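Local coordinates for protein aminotransferase (Bacillus subtilis, PDB 6L1O) that is a pyridoxal-phosphate-dependent class I aminotransferase encoded in the operon that makes the dipeptide antibiotic bacilysin, of L-alanine and L-anticapsin, at residues A81-E86 against S220-E225; Q112-P117 against E255-A260; A121-P126 against S133-A138; E318-K321 against Y325-A328; Y343-E346 against V350-T353. All coordinates share one frame; numbering follows the deposited sequence.

Interaction 1 (A81-E86 against S220-E225)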
# COMPACT_ATOMS: atom_id res chain seq x y z
N ALA B 81 -0.64 -18.72 15.40
CA ALA B 81 -1.62 -19.49 16.17
C ALA B 81 -2.77 -19.94 15.23
O ALA B 81 -3.22 -21.06 15.29
CB ALA B 81 -2.17 -18.69 17.32
N PHE B 82 -3.13 -19.08 14.30
CA PHE B 82 -4.18 -19.38 13.35
C PHE B 82 -3.79 -20.53 12.40
O PHE B 82 -4.58 -21.47 12.17
CB PHE B 82 -4.52 -18.12 12.55
CG PHE B 82 -5.63 -18.30 11.57
CD1 PHE B 82 -6.96 -18.22 11.98
CD2 PHE B 82 -5.35 -18.52 10.22
CE1 PHE B 82 -7.99 -18.35 11.07
CE2 PHE B 82 -6.42 -18.64 9.28
CZ PHE B 82 -7.71 -18.55 9.71
N TYR B 83 -2.58 -20.47 11.87
CA TYR B 83 -2.13 -21.50 10.95
C TYR B 83 -1.98 -22.87 11.63
O TYR B 83 -2.16 -23.90 11.00
CB TYR B 83 -0.82 -21.10 10.24
CG TYR B 83 -1.14 -20.71 8.82
CD1 TYR B 83 -0.86 -21.56 7.77
CD2 TYR B 83 -1.81 -19.53 8.54
CE1 TYR B 83 -1.16 -21.24 6.48
CE2 TYR B 83 -2.15 -19.20 7.21
CZ TYR B 83 -1.82 -20.06 6.20
OH TYR B 83 -2.15 -19.72 4.91
N LYS B 84 -1.67 -22.85 12.90
CA LYS B 84 -1.58 -24.06 13.69
C LYS B 84 -2.98 -24.65 13.94
O LYS B 84 -3.19 -25.84 13.69
CB LYS B 84 -0.89 -23.80 15.01
CG LYS B 84 -0.42 -25.06 15.73
CD LYS B 84 0.39 -25.96 14.77
CE LYS B 84 1.45 -26.80 15.47
NZ LYS B 84 0.97 -27.44 16.73
N ARG B 85 -3.93 -23.81 14.34
CA ARG B 85 -5.29 -24.23 14.66
C ARG B 85 -6.02 -24.72 13.43
O ARG B 85 -6.71 -25.73 13.47
CB ARG B 85 -6.07 -23.08 15.31
CG ARG B 85 -7.51 -23.41 15.73
CD ARG B 85 -8.35 -22.20 16.06
NE ARG B 85 -8.81 -21.45 14.89
CZ ARG B 85 -9.38 -20.25 14.92
NH1 ARG B 85 -9.62 -19.61 16.07
NH2 ARG B 85 -9.77 -19.67 13.80
N GLU B 86 -5.86 -24.02 12.30
CA GLU B 86 -6.64 -24.29 11.13
C GLU B 86 -6.05 -25.36 10.26
O GLU B 86 -6.78 -26.15 9.69
CB GLU B 86 -6.85 -23.01 10.26
CG GLU B 86 -7.79 -21.99 10.90
CD GLU B 86 -9.16 -22.58 11.27
OE1 GLU B 86 -9.77 -23.22 10.41
OE2 GLU B 86 -9.63 -22.36 12.39
N SER B 220 -3.73 -26.23 3.34
CA SER B 220 -2.77 -25.19 3.01
C SER B 220 -1.61 -25.81 2.18
O SER B 220 -1.15 -26.93 2.44
CB SER B 220 -2.22 -24.54 4.27
OG SER B 220 -0.92 -23.92 4.04
N PHE B 221 -1.12 -25.06 1.21
CA PHE B 221 0.13 -25.41 0.51
C PHE B 221 1.25 -25.77 1.50
O PHE B 221 2.06 -26.70 1.28
CB PHE B 221 0.53 -24.22 -0.40
CG PHE B 221 1.92 -24.30 -0.97
CD1 PHE B 221 2.32 -25.34 -1.79
CD2 PHE B 221 2.84 -23.28 -0.70
CE1 PHE B 221 3.61 -25.40 -2.30
CE2 PHE B 221 4.12 -23.32 -1.22
CZ PHE B 221 4.51 -24.40 -2.00
N LEU B 222 1.29 -25.06 2.62
CA LEU B 222 2.35 -25.24 3.59
C LEU B 222 2.27 -26.55 4.38
O LEU B 222 3.13 -26.81 5.18
CB LEU B 222 2.40 -24.05 4.56
CG LEU B 222 2.68 -22.69 3.90
CD1 LEU B 222 2.72 -21.66 5.01
CD2 LEU B 222 4.01 -22.68 3.14
N GLU B 223 1.22 -27.33 4.17
CA GLU B 223 1.17 -28.71 4.63
C GLU B 223 2.10 -29.65 3.86
O GLU B 223 2.55 -30.64 4.39
CB GLU B 223 -0.26 -29.23 4.62
CG GLU B 223 -1.07 -28.65 5.78
CD GLU B 223 -2.54 -29.06 5.75
OE1 GLU B 223 -2.78 -30.29 5.66
OE2 GLU B 223 -3.44 -28.17 5.83
N ALA B 224 2.41 -29.33 2.61
CA ALA B 224 3.28 -30.16 1.80
C ALA B 224 4.73 -30.11 2.25
O ALA B 224 5.21 -29.06 2.65
CB ALA B 224 3.19 -29.72 0.35
N GLU B 225 5.40 -31.26 2.23
CA GLU B 225 6.85 -31.33 2.45
C GLU B 225 7.55 -30.45 1.41
O GLU B 225 7.23 -30.49 0.22
CB GLU B 225 7.35 -32.78 2.31
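An ST turn at the start of a short 3-10 segment meets the ring of a helix tyrosine here, in the class I aminotransferase fold: Ser-220 and Leu-222 lie against Tyr-83 of helix 73-87. The meeting point on the ring is a single atom, CE1. Ser-220 OG sits at the ring edge, near its plane, with Tyr-83 CE1 to Ser-220 OG at 3.6 Å. Leu-222 comes in obliquely, its CD1 4.2 Å from Tyr-83 CE1. The serine hydroxyl is turned beside its own carbonyl carbon (chi1 157°), where it accepts from the backbone two residues on, Leu-222 N to Ser-220 OG being 2.9 Å. The start of the turn is held as well by Glu-223, whose OE2 accepts the N-H of Ser-220 from above the carboxylate plane, with Ser-220 N to Glu-223 OE2 3.2 Å. Tyr-83 OH and Ser-220 OG do not bond to each other; both bind OE2 of Glu-233, on strand 231-236, so one carboxylate oxygen ties the helix residue and the turn to the same point. The tyrosine ring also packs on Phe-250 and Val-252 of strand 249-253, and Leu-222 touches Val-252 too, which sets helix 73-87 and the 220-225 loop side by side over the large mixed sheet.

Interaction 2 (Q112-P117 against E255-A260)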
# COMPACT_ATOMS: atom_id res chain seq x y z
N GLN B 112 7.67 -8.13 -7.38
CA GLN B 112 8.81 -7.24 -7.39
C GLN B 112 10.01 -7.83 -6.67
O GLN B 112 11.18 -7.61 -7.08
CB GLN B 112 8.46 -5.86 -6.79
CG GLN B 112 7.49 -5.05 -7.65
CD GLN B 112 8.21 -4.42 -8.85
OE1 GLN B 112 9.33 -3.91 -8.70
NE2 GLN B 112 7.58 -4.43 -9.99
N CYS B 113 9.76 -8.58 -5.61
CA CYS B 113 10.83 -9.26 -4.85
C CYS B 113 11.44 -10.49 -5.51
O CYS B 113 12.58 -10.85 -5.21
CB CYS B 113 10.34 -9.70 -3.49
SG CYS B 113 10.05 -8.36 -2.38
N LEU B 114 10.68 -11.14 -6.38
CA LEU B 114 11.08 -12.46 -6.87
C LEU B 114 11.30 -12.56 -8.38
O LEU B 114 11.74 -13.60 -8.83
CB LEU B 114 10.06 -13.50 -6.40
CG LEU B 114 9.86 -13.61 -4.88
CD1 LEU B 114 8.79 -14.61 -4.50
CD2 LEU B 114 11.15 -14.06 -4.18
N LEU B 115 10.94 -11.52 -9.14
CA LEU B 115 11.04 -11.54 -10.58
C LEU B 115 11.93 -10.42 -11.09
O LEU B 115 11.77 -9.25 -10.69
CB LEU B 115 9.67 -11.45 -11.25
CG LEU B 115 8.77 -12.63 -11.45
CD1 LEU B 115 7.39 -12.20 -11.99
CD2 LEU B 115 9.36 -13.66 -12.43
N ASN B 116 12.86 -10.77 -11.97
CA ASN B 116 13.68 -9.76 -12.69
C ASN B 116 13.15 -9.54 -14.07
O ASN B 116 12.49 -10.41 -14.62
CB ASN B 116 15.14 -10.25 -12.83
CG ASN B 116 15.88 -10.23 -11.54
OD1 ASN B 116 15.78 -9.25 -10.79
ND2 ASN B 116 16.67 -11.28 -11.26
N PRO B 117 13.40 -8.38 -14.62
CA PRO B 117 12.96 -8.12 -15.97
C PRO B 117 13.51 -9.26 -16.79
O PRO B 117 14.57 -9.75 -16.55
CB PRO B 117 13.65 -6.80 -16.29
CG PRO B 117 13.64 -6.13 -15.00
CD PRO B 117 14.05 -7.21 -14.07
N GLU B 255 11.53 -18.10 4.93
CA GLU B 255 12.07 -16.95 5.63
C GLU B 255 12.92 -16.02 4.77
O GLU B 255 13.01 -14.85 5.06
CB GLU B 255 12.83 -17.38 6.90
N LYS B 256 13.54 -16.54 3.71
CA LYS B 256 14.26 -15.76 2.74
C LYS B 256 13.37 -14.96 1.82
O LYS B 256 13.69 -13.84 1.46
CB LYS B 256 15.27 -16.63 1.89
N ILE B 257 12.22 -15.51 1.46
CA ILE B 257 11.20 -14.76 0.75
C ILE B 257 10.67 -13.65 1.65
O ILE B 257 10.55 -12.50 1.21
CB ILE B 257 10.05 -15.70 0.26
CG1 ILE B 257 10.56 -16.65 -0.80
CG2 ILE B 257 8.88 -14.91 -0.36
CD1 ILE B 257 9.57 -17.74 -1.23
N ILE B 258 10.32 -14.01 2.90
CA ILE B 258 9.81 -13.05 3.84
C ILE B 258 10.81 -11.91 4.08
O ILE B 258 10.45 -10.76 4.17
CB ILE B 258 9.37 -13.74 5.15
CG1 ILE B 258 8.26 -14.76 4.88
CG2 ILE B 258 8.97 -12.74 6.22
CD1 ILE B 258 7.02 -14.15 4.23
N GLN B 259 12.09 -12.24 4.14
CA GLN B 259 13.12 -11.21 4.33
C GLN B 259 13.17 -10.23 3.17
O GLN B 259 13.30 -9.05 3.38
CB GLN B 259 14.48 -11.88 4.50
CG GLN B 259 15.61 -10.92 4.83
CD GLN B 259 16.99 -11.55 4.59
OE1 GLN B 259 17.14 -12.78 4.52
NE2 GLN B 259 18.01 -10.71 4.44
N ALA B 260 13.06 -10.73 1.94
CA ALA B 260 13.05 -9.86 0.76
C ALA B 260 11.82 -8.94 0.78
O ALA B 260 11.93 -7.74 0.53
CB ALA B 260 13.06 -10.68 -0.49
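Cys-113 and Leu-114, in the last turn of helix 103-114, pack against Ala-260 and Ile-257, one turn apart on helix 255-266, in a small apolar helix-helix contact of the aminotransferase fold. The backbones come nearest at the cysteine, whose CB is 4.2 Å from Ala-260 CB. With its sulfur beside the backbone N and opposite the carbonyl carbon (chi1 -71°), Cys-113 carries SG to the carbonyl group of Ala-260, 3.5 Å from Ala-260 O and 3.7 Å from Ala-260 C. The CB of Leu-114 does not point at the other helix, but the extended chain (chi2 177°) brings one methyl, CD1, over to the isoleucine. Ile-257 answers with its short branch: CG2 stands anti to the backbone N, while CG1 takes the place beside it (chi1 -67°). The two side chains cross at about a right angle. Leu-114 also packs on Leu-170 of strand 168-174 and Ile-204 of strand 202-206, so the contact borders the large sheet. The second subunit reaches it too: Ile-3 of that chain packs on Ile-257, and Ile-9 on Cys-113. Between leucine and isoleucine, the touching atoms are two methyls, Leu-114 CD1 and Ile-257 CG2, 4.2 Å apart.

Interaction 3 (A121-P126 against S133-A138)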
# COMPACT_ATOMS: atom_id res chain seq x y z
N ALA B 121 7.34 -15.97 -15.64
CA ALA B 121 6.42 -16.37 -14.57
C ALA B 121 5.41 -17.39 -15.15
O ALA B 121 4.82 -17.15 -16.21
CB ALA B 121 5.70 -15.17 -14.00
N LEU B 122 5.28 -18.51 -14.50
CA LEU B 122 4.30 -19.52 -14.84
C LEU B 122 2.94 -19.17 -14.21
O LEU B 122 2.85 -19.11 -12.97
CB LEU B 122 4.75 -20.87 -14.34
CG LEU B 122 6.06 -21.43 -14.94
CD1 LEU B 122 6.62 -22.54 -14.08
CD2 LEU B 122 5.76 -21.91 -16.33
N VAL B 123 1.92 -18.99 -15.05
CA VAL B 123 0.61 -18.54 -14.62
C VAL B 123 -0.49 -19.46 -15.15
O VAL B 123 -0.50 -19.80 -16.33
CB VAL B 123 0.31 -17.09 -15.11
CG1 VAL B 123 -1.09 -16.65 -14.72
CG2 VAL B 123 1.31 -16.11 -14.54
N PRO B 124 -1.43 -19.85 -14.28
CA PRO B 124 -2.54 -20.71 -14.73
C PRO B 124 -3.50 -20.02 -15.68
O PRO B 124 -3.77 -18.81 -15.60
CB PRO B 124 -3.22 -21.15 -13.40
CG PRO B 124 -2.88 -20.09 -12.47
CD PRO B 124 -1.49 -19.63 -12.82
N ASN B 125 -4.05 -20.81 -16.61
CA ASN B 125 -5.05 -20.35 -17.58
C ASN B 125 -6.16 -21.42 -17.54
O ASN B 125 -5.95 -22.55 -18.00
CB ASN B 125 -4.41 -20.17 -18.97
CG ASN B 125 -5.37 -19.75 -20.04
OD1 ASN B 125 -6.55 -19.51 -19.81
ND2 ASN B 125 -4.88 -19.68 -21.26
N PRO B 126 -7.31 -21.09 -16.97
CA PRO B 126 -7.71 -19.74 -16.46
C PRO B 126 -7.07 -19.37 -15.15
O PRO B 126 -6.65 -20.22 -14.42
CB PRO B 126 -9.23 -19.84 -16.33
CG PRO B 126 -9.53 -21.26 -16.27
CD PRO B 126 -8.47 -22.01 -17.01
N SER B 133 -0.70 -8.09 -13.75
CA SER B 133 -0.22 -6.80 -13.29
C SER B 133 1.19 -6.82 -12.73
O SER B 133 2.08 -6.19 -13.28
CB SER B 133 -1.18 -6.22 -12.23
OG SER B 133 -2.38 -5.87 -12.85
N GLY B 134 1.39 -7.53 -11.63
CA GLY B 134 2.67 -7.65 -10.99
C GLY B 134 3.76 -8.12 -11.96
O GLY B 134 4.86 -7.62 -11.98
N ILE B 135 3.41 -9.06 -12.80
CA ILE B 135 4.37 -9.67 -13.69
C ILE B 135 4.80 -8.65 -14.74
O ILE B 135 6.01 -8.54 -15.06
CB ILE B 135 3.78 -10.91 -14.34
CG1 ILE B 135 3.63 -12.01 -13.28
CG2 ILE B 135 4.68 -11.40 -15.49
CD1 ILE B 135 2.84 -13.20 -13.75
N THR B 136 3.82 -7.91 -15.28
CA THR B 136 4.10 -6.93 -16.32
C THR B 136 4.90 -5.76 -15.72
O THR B 136 5.83 -5.29 -16.32
CB THR B 136 2.83 -6.43 -16.98
OG1 THR B 136 2.05 -7.55 -17.45
CG2 THR B 136 3.15 -5.54 -18.15
N MET B 137 4.53 -5.32 -14.54
CA MET B 137 5.25 -4.27 -13.84
C MET B 137 6.64 -4.65 -13.39
O MET B 137 7.45 -3.76 -13.15
CB MET B 137 4.45 -3.77 -12.63
CG MET B 137 3.16 -3.10 -13.09
SD MET B 137 1.99 -2.97 -11.70
CE MET B 137 2.61 -1.47 -10.94
N ALA B 138 6.91 -5.94 -13.26
CA ALA B 138 8.25 -6.45 -13.05
C ALA B 138 9.03 -6.57 -14.40
O ALA B 138 10.19 -6.97 -14.39
CB ALA B 138 8.22 -7.81 -12.36
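Ile-135 of helix 130-137 meets Ala-121 and Val-123 of strand 120-125 through apolar contacts alone. The two strand residues are alternate ones on the same side of the strand, and both turn their CB toward the helix. The isoleucine points its long branch at them: CG1 lies beside the backbone N (chi1 -70°) and chi2 of 170° stretches the chain straight on, which drives CD1 to the strand. Ile-135 CD1 is 3.5 Å from Ala-121 CB and 3.4 Å from Val-123 CG2, both closer than carbons usually stand, so the fit is tight. Ile-135 CG1, one bond back, lies 3.8 Å from Ala-121 CB. Val-123 and Ile-135 point in opposing directions as they pass alongside, the valine offering only CG2, the branch beside its backbone N.

The backbone bonds belong to each element. Met-137 N bonds Ser-133 O within the helix, while the strand is paired with its neighbours, as Val-123 is with Tyr-143. Phe-172 packs on both Val-123 and Ile-135, and the second subunit touches the helix through its His-267, bound to Ser-133 OG. This is the strand-to-helix packing of a beta-alpha-beta unit, formed by strand 120-125, helix 130-137 and strand 141-146.

Interaction 4 (E318-K321 against Y325-A328)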
# COMPACT_ATOMS: atom_id res chain seq x y z
N GLU B 318 -22.15 -27.51 -12.92
CA GLU B 318 -21.45 -28.29 -11.92
C GLU B 318 -21.40 -27.46 -10.65
O GLU B 318 -21.22 -26.27 -10.71
CB GLU B 318 -20.01 -28.60 -12.38
CG GLU B 318 -19.47 -29.90 -11.84
CD GLU B 318 -20.06 -31.08 -12.59
OE1 GLU B 318 -19.87 -31.15 -13.82
OE2 GLU B 318 -20.73 -31.92 -11.96
N LYS B 319 -21.63 -28.10 -9.50
CA LYS B 319 -21.48 -27.40 -8.23
C LYS B 319 -19.98 -27.28 -7.91
O LYS B 319 -19.25 -28.26 -8.01
CB LYS B 319 -22.22 -28.11 -7.11
CG LYS B 319 -23.76 -28.03 -7.24
CD LYS B 319 -24.42 -28.43 -5.95
CE LYS B 319 -25.93 -28.45 -6.17
NZ LYS B 319 -26.63 -28.97 -4.97
N PRO B 320 -19.52 -26.07 -7.56
CA PRO B 320 -18.10 -25.91 -7.23
C PRO B 320 -17.68 -26.72 -6.02
O PRO B 320 -18.46 -26.89 -5.09
CB PRO B 320 -18.01 -24.40 -6.91
CG PRO B 320 -19.41 -24.01 -6.54
CD PRO B 320 -20.24 -24.79 -7.48
N LYS B 321 -16.42 -27.16 -6.01
CA LYS B 321 -15.88 -27.78 -4.82
C LYS B 321 -15.48 -26.77 -3.74
O LYS B 321 -15.47 -27.08 -2.53
CB LYS B 321 -14.68 -28.66 -5.15
CG LYS B 321 -15.04 -29.98 -5.81
CD LYS B 321 -16.06 -30.74 -5.00
CE LYS B 321 -16.33 -32.11 -5.61
NZ LYS B 321 -17.12 -31.95 -6.85
N TYR B 325 -17.96 -19.14 -6.29
CA TYR B 325 -18.16 -18.94 -7.72
C TYR B 325 -18.76 -20.21 -8.36
O TYR B 325 -18.40 -21.32 -7.98
CB TYR B 325 -16.82 -18.63 -8.41
CG TYR B 325 -16.17 -17.41 -7.93
CD1 TYR B 325 -16.77 -16.16 -8.08
CD2 TYR B 325 -14.92 -17.46 -7.31
CE1 TYR B 325 -16.18 -15.02 -7.58
CE2 TYR B 325 -14.32 -16.29 -6.84
CZ TYR B 325 -14.93 -15.09 -6.98
OH TYR B 325 -14.35 -13.93 -6.50
N VAL B 326 -19.66 -20.01 -9.31
CA VAL B 326 -20.15 -21.10 -10.17
C VAL B 326 -19.57 -20.86 -11.56
O VAL B 326 -19.67 -19.77 -12.10
CB VAL B 326 -21.70 -21.14 -10.22
CG1 VAL B 326 -22.22 -22.26 -11.17
CG2 VAL B 326 -22.27 -21.31 -8.82
N TRP B 327 -18.90 -21.86 -12.12
CA TRP B 327 -18.25 -21.77 -13.46
C TRP B 327 -19.17 -22.50 -14.45
O TRP B 327 -19.29 -23.72 -14.38
CB TRP B 327 -16.89 -22.44 -13.34
CG TRP B 327 -15.92 -22.42 -14.49
CD1 TRP B 327 -15.33 -23.52 -15.06
CD2 TRP B 327 -15.34 -21.26 -15.15
NE1 TRP B 327 -14.46 -23.12 -16.04
CE2 TRP B 327 -14.44 -21.74 -16.10
CE3 TRP B 327 -15.49 -19.88 -15.01
CZ2 TRP B 327 -13.69 -20.89 -16.94
CZ3 TRP B 327 -14.79 -19.03 -15.82
CH2 TRP B 327 -13.87 -19.54 -16.78
N ALA B 328 -19.89 -21.73 -15.27
CA ALA B 328 -21.02 -22.25 -16.06
C ALA B 328 -20.71 -22.19 -17.56
O ALA B 328 -20.22 -21.17 -18.06
CB ALA B 328 -22.26 -21.41 -15.83
O HOH W 1 -19.16 -24.46 -10.78
O HOH W 2 -20.77 -25.92 -14.96
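Val-326 holds CG1 anti to its backbone N (chi1 178°) and CG2 beside that nitrogen, and this spread lets its two methyls meet different parts of the incoming loop: CG1 approaches Glu-318 O, CG2 the ring of Pro-320. The setting is the edge of the small antiparallel sheet of the aminotransferase fold, where loop 318-321 runs alongside strand 325-329, an outer strand of that sheet within this chain. Val-326 CG2 and Pro-320 CD are 4.2 Å apart, a modest apolar touch. The proline comes closer to the strand backbone: its CB and CG lie against Tyr-325 O, with Pro-320 CG at 3.2 Å and CB at 3.3 Å. That carbonyl oxygen is buried by the contact and has no hydrogen-bond partner in the model; the proline carbons cover it instead.

The phenol of Tyr-325 leads away from the loop. With chi1 at -61°, it reaches the cofactor site, where its OH is hydrogen-bonded to Tyr-209 OH and the side chain lies close to the bound pyridoxal phosphate. Pro-320 also packs on Ile-302 of helix 289-313.

Loop and strand are too far apart to pair directly at Glu-318 and Trp-327, and two waters fill in for the missing ladder. One accepts from Trp-327 N at 2.9 Å and donates to Glu-318 O at 2.7 Å. The other works in reverse, accepting from Glu-318 N at 2.9 Å and donating to Trp-327 O at 2.7 Å.

Interaction 5 (Y343-E346 against V350-T353)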
# COMPACT_ATOMS: atom_id res chain seq x y z
N TYR B 343 -24.79 -10.31 -24.25
CA TYR B 343 -26.18 -10.62 -24.56
C TYR B 343 -27.06 -10.64 -23.29
O TYR B 343 -28.21 -10.13 -23.31
CB TYR B 343 -26.28 -11.93 -25.30
CG TYR B 343 -27.69 -12.23 -25.82
CD1 TYR B 343 -28.06 -11.89 -27.14
CD2 TYR B 343 -28.64 -12.87 -25.01
CE1 TYR B 343 -29.34 -12.16 -27.62
CE2 TYR B 343 -29.92 -13.13 -25.48
CZ TYR B 343 -30.27 -12.77 -26.78
OH TYR B 343 -31.56 -13.05 -27.22
N LEU B 344 -26.51 -11.16 -22.19
CA LEU B 344 -27.26 -11.23 -20.93
C LEU B 344 -27.38 -9.88 -20.30
O LEU B 344 -28.40 -9.59 -19.68
CB LEU B 344 -26.62 -12.19 -19.92
CG LEU B 344 -26.63 -13.66 -20.17
CD1 LEU B 344 -26.02 -14.37 -18.98
CD2 LEU B 344 -27.98 -14.23 -20.53
N LEU B 345 -26.32 -9.04 -20.44
CA LEU B 345 -26.36 -7.70 -19.96
C LEU B 345 -27.38 -6.84 -20.75
O LEU B 345 -28.19 -6.15 -20.17
CB LEU B 345 -24.98 -7.05 -20.01
CG LEU B 345 -24.88 -5.58 -19.58
CD1 LEU B 345 -25.51 -5.34 -18.21
CD2 LEU B 345 -23.44 -5.11 -19.63
N GLU B 346 -27.36 -6.94 -22.08
CA GLU B 346 -28.23 -6.12 -22.90
C GLU B 346 -29.70 -6.52 -22.78
O GLU B 346 -30.60 -5.67 -22.69
CB GLU B 346 -27.74 -6.21 -24.33
CG GLU B 346 -28.38 -5.23 -25.29
CD GLU B 346 -27.62 -5.15 -26.61
OE1 GLU B 346 -26.45 -4.69 -26.62
OE2 GLU B 346 -28.20 -5.55 -27.65
N VAL B 350 -28.50 -8.30 -16.53
CA VAL B 350 -27.72 -9.01 -15.47
C VAL B 350 -26.24 -9.05 -15.85
O VAL B 350 -25.90 -9.01 -17.05
CB VAL B 350 -28.24 -10.42 -15.26
CG1 VAL B 350 -29.72 -10.36 -14.85
CG2 VAL B 350 -28.05 -11.33 -16.47
N VAL B 351 -25.37 -9.12 -14.84
CA VAL B 351 -23.93 -9.22 -15.03
C VAL B 351 -23.40 -10.54 -14.57
O VAL B 351 -23.59 -10.93 -13.40
CB VAL B 351 -23.19 -8.09 -14.29
CG1 VAL B 351 -21.65 -8.25 -14.46
CG2 VAL B 351 -23.66 -6.77 -14.80
N VAL B 352 -22.79 -11.26 -15.50
CA VAL B 352 -21.87 -12.38 -15.18
C VAL B 352 -20.45 -12.04 -15.70
O VAL B 352 -20.32 -11.17 -16.56
CB VAL B 352 -22.34 -13.72 -15.76
CG1 VAL B 352 -23.71 -14.07 -15.20
CG2 VAL B 352 -22.38 -13.67 -17.28
N THR B 353 -19.43 -12.70 -15.19
CA THR B 353 -18.08 -12.40 -15.65
C THR B 353 -17.75 -13.32 -16.82
O THR B 353 -17.79 -14.53 -16.67
CB THR B 353 -17.03 -12.63 -14.56
OG1 THR B 353 -17.50 -12.14 -13.32
CG2 THR B 353 -15.70 -11.91 -14.94
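Leu-344 of helix 337-348, on the face turned to 350-353, lies against Val-350 from its first side-chain atom: Leu-344 CB is 3.8 Å from Val-350 CG2. From there the chain leaves beside the backbone N (chi1 -69°) and runs through CG to its tip, where Leu-344 CD1 lies 4.1 Å from Val-352 CG2, the two side chains meeting at a slant. One leucine thus spans alternate valines of segment 350-353. Val-350 CG2 reaches the leucine from between its own N and carbonyl carbon, a crowded position that also puts it 3.7 Å from Leu-344 O.

Next door, Leu-345 runs alongside Val-351 in the same direction, its CD1 4.1 Å from Val-351 CG2. Its backbone comes closer still, with a CA-H...O contact from Leu-345 CA to Val-350 O at 3.2 Å. The chain turns back on itself here by one direct bond, Val-350 N to Leu-344 O, long and weak at 3.4 Å though nearly straight (177°).

Outside the pair, Phe-380 of helix 374-385 packs on Val-350 and Val-352, and Met-27 of helix 16-28 on Leu-345. The chemistry is therefore chiefly hydrophobic: branched aliphatic side chains seat the helix on the short strand that follows it, and the polar share is one weak backbone bond and a CA-H...O contact.

From the N terminus, the chain opens interaction 1 at helix 73-87 and interaction 2 at helix 103-114. Before either closes, interaction 3 opens and shuts within a few residues, so it lies inside both long loops. Interaction 1 then closes at 220-225 and interaction 2 at 255-260; their segments alternate, so the two cross. Both bind elements flanking the large mixed sheet, and interactions 2 and 3 touch through Leu-115 and Ala-121 and both reach the second subunit. In series after them, interaction 4 ties the loop after helix 289-313 to strand 325-329, and interaction 5 ties helix 337-348 to strand 350-351, centres about 18 Å apart. Pro-126 packs on Trp-327, joining interactions 3 and 4.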